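Local coordinates for protein alpha-1,2-mannosidase (Bacteroides thetaiotaomicron, PDB 2WW2) that hydrolyses alpha-mannosidic linkages with inversion at the anomeric carbon, as a calcium-dependent mannosidase of glycoside hydrolase family 92, at residues 390-395 with 399-404. Sequence-based numbering, arbitrary orientation.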
loop_
_atom_site.group_PDB
_atom_site.type_symbol
_atom_site.label_atom_id
_atom_site.label_comp_id
_atom_site.label_asym_id
_atom_site.label_seq_id
_atom_site.Cartn_x
_atom_site.Cartn_y
_atom_site.Cartn_z
ATOM N N ASP A 390 23.140 17.648 27.871
ATOM C CA ASP A 390 24.093 17.230 26.848
ATOM C C ASP A 390 25.304 18.168 26.867
ATOM O O ASP A 390 26.473 17.712 26.828
ATOM C CB ASP A 390 23.449 17.193 25.454
ATOM C CG ASP A 390 24.396 16.644 24.394
ATOM O OD1 ASP A 390 24.826 15.468 24.530
ATOM O OD2 ASP A 390 24.726 17.386 23.435
ATOM N N ALA A 391 25.037 19.477 26.944
ATOM C CA ALA A 391 26.121 20.467 26.977
ATOM C C ALA A 391 26.953 20.291 28.233
ATOM O O ALA A 391 28.182 20.253 28.173
ATOM C CB ALA A 391 25.565 21.883 26.906
ATOM N N TRP A 392 26.282 20.140 29.366
ATOM C CA TRP A 392 26.978 20.032 30.645
ATOM C C TRP A 392 27.951 18.854 30.642
ATOM O O TRP A 392 29.075 18.962 31.155
ATOM C CB TRP A 392 25.961 19.872 31.772
ATOM C CG TRP A 392 26.546 20.039 33.148
ATOM C CD1 TRP A 392 27.075 19.061 33.936
ATOM C CD2 TRP A 392 26.651 21.257 33.897
ATOM N NE1 TRP A 392 27.499 19.591 35.133
ATOM C CE2 TRP A 392 27.245 20.938 35.133
ATOM C CE3 TRP A 392 26.289 22.582 33.644
ATOM C CZ2 TRP A 392 27.514 21.907 36.112
ATOM C CZ3 TRP A 392 26.548 23.546 34.619
ATOM C CH2 TRP A 392 27.147 23.199 35.836
ATOM N N MET A 393 27.518 17.730 30.071
ATOM C CA MET A 393 28.331 16.518 30.128
ATOM C C MET A 393 29.503 16.588 29.165
ATOM O O MET A 393 30.387 15.737 29.194
ATOM C CB MET A 393 27.490 15.281 29.852
ATOM C CG MET A 393 26.388 15.075 30.876
ATOM S SD MET A 393 27.007 15.093 32.570
ATOM C CE MET A 393 25.473 15.130 33.455
ATOM N N LYS A 394 29.492 17.611 28.314
ATOM C CA LYS A 394 30.550 17.855 27.362
ATOM C C LYS A 394 31.412 19.029 27.808
ATOM O O LYS A 394 32.235 19.532 27.032
ATOM C CB LYS A 394 29.951 18.144 25.976
ATOM C CG LYS A 394 29.334 16.923 25.347
ATOM C CD LYS A 394 28.514 17.250 24.102
ATOM C CE LYS A 394 28.024 15.949 23.447
ATOM N NZ LYS A 394 27.239 16.255 22.217
ATOM N N GLY A 395 31.225 19.467 29.049
ATOM C CA GLY A 395 32.082 20.503 29.624
ATOM C C GLY A 395 31.647 21.922 29.308
ATOM O O GLY A 395 32.376 22.868 29.574
ATOM N N VAL A 399 25.765 27.822 32.857
ATOM C CA VAL A 399 24.668 28.046 33.788
ATOM C C VAL A 399 25.072 27.630 35.205
ATOM O O VAL A 399 26.005 26.841 35.399
ATOM C CB VAL A 399 23.408 27.276 33.355
ATOM C CG1 VAL A 399 22.960 27.727 31.948
ATOM C CG2 VAL A 399 23.677 25.759 33.364
ATOM N N ASP A 400 24.368 28.164 36.192
ATOM C CA ASP A 400 24.553 27.748 37.563
ATOM C C ASP A 400 23.895 26.378 37.780
ATOM O O ASP A 400 22.717 26.192 37.472
ATOM C CB ASP A 400 23.918 28.769 38.493
ATOM C CG ASP A 400 23.974 28.336 39.932
ATOM O OD1 ASP A 400 25.055 28.470 40.544
ATOM O OD2 ASP A 400 22.955 27.840 40.449
ATOM N N ALA A 401 24.658 25.430 38.313
ATOM C CA ALA A 401 24.191 24.060 38.479
ATOM C C ALA A 401 22.883 23.966 39.260
ATOM O O ALA A 401 21.961 23.255 38.859
ATOM C CB ALA A 401 25.275 23.204 39.168
ATOM N N GLU A 402 22.817 24.657 40.395
ATOM C CA GLU A 402 21.643 24.553 41.264
ATOM C C GLU A 402 20.411 25.170 40.632
ATOM O O GLU A 402 19.310 24.638 40.769
ATOM C CB GLU A 402 21.908 25.217 42.619
ATOM C CG GLU A 402 23.011 24.558 43.408
ATOM C CD GLU A 402 22.493 23.496 44.333
ATOM O OE1 GLU A 402 21.339 23.042 44.130
ATOM O OE2 GLU A 402 23.228 23.135 45.284
ATOM N N LYS A 403 20.595 26.310 39.975
ATOM C CA LYS A 403 19.492 26.981 39.285
ATOM C C LYS A 403 19.013 26.110 38.122
ATOM O O LYS A 403 17.802 25.958 37.897
ATOM C CB LYS A 403 19.930 28.364 38.782
ATOM C CG LYS A 403 18.964 29.022 37.789
ATOM C CD LYS A 403 17.618 29.394 38.439
ATOM C CE LYS A 403 17.662 30.758 39.095
ATOM N NZ LYS A 403 16.545 30.915 40.081
ATOM N N ALA A 404 19.958 25.533 37.378
ATOM C CA ALA A 404 19.575 24.658 36.261
ATOM C C ALA A 404 18.801 23.441 36.772
ATOM O O ALA A 404 17.777 23.073 36.204
ATOM C CB ALA A 404 20.799 24.224 35.438
#
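Trp392 O is gripped twice where helix 383-393 ends, by Gly395 N at 3.1 Å and by the side-chain amide NE2 of Gln397 in the short connection; the first bond belongs to a Schellman motif, completed by Ile396 N reaching back to Ala391 O. Gly395 is its C-prime residue, with a positive phi (86°) at which a side chain would jam against the preceding carbonyl.

The indole of Trp392 carries the contact with the start of helix 401-413. Its CG lies anti to the backbone N (chi1 -168°), which swings the six-membered ring out across the turn. There CZ3 meets Val399 O at 3.4 Å, the carbonyl oxygen lying at the ring's edge and in its plane. The same CZ3 packs against the CG2 methyl of Val399 at 3.8 Å, while CH2 comes within 3.8 Å of Ala401 CB, which approaches the ring obliquely. With an alanine here, Val399 and Ala401 would probably lose the part of their apolar cover that the indole provides, leaving a gap between the two helix ends.

Each end is also secured by its own polar bonds. Asp400 is the N-cap of helix 401-413: its OD2 accepts from Lys403 N at 2.9 Å, with an N-H...O angle of 159°. On the other segment the extended Lys394 places NZ 3.0 Å from Asp390 OD2, on the syn side of the carboxylate, in a salt bridge; NZ is also hydrogen-bonded to Thr343 OG1 and Tyr652 OH.

The contact closes the short connection between two consecutive, roughly antiparallel helices at the surface of the catalytic domain, whose six-hairpin class is built on an (alpha/alpha)6 barrel. Helix 444-465 supplies Phe461, edge-to-face with Trp392, and Leu465 against Ala401, while helix 347-364 packs Thr354 on Ala391 and Ile358 on Val399.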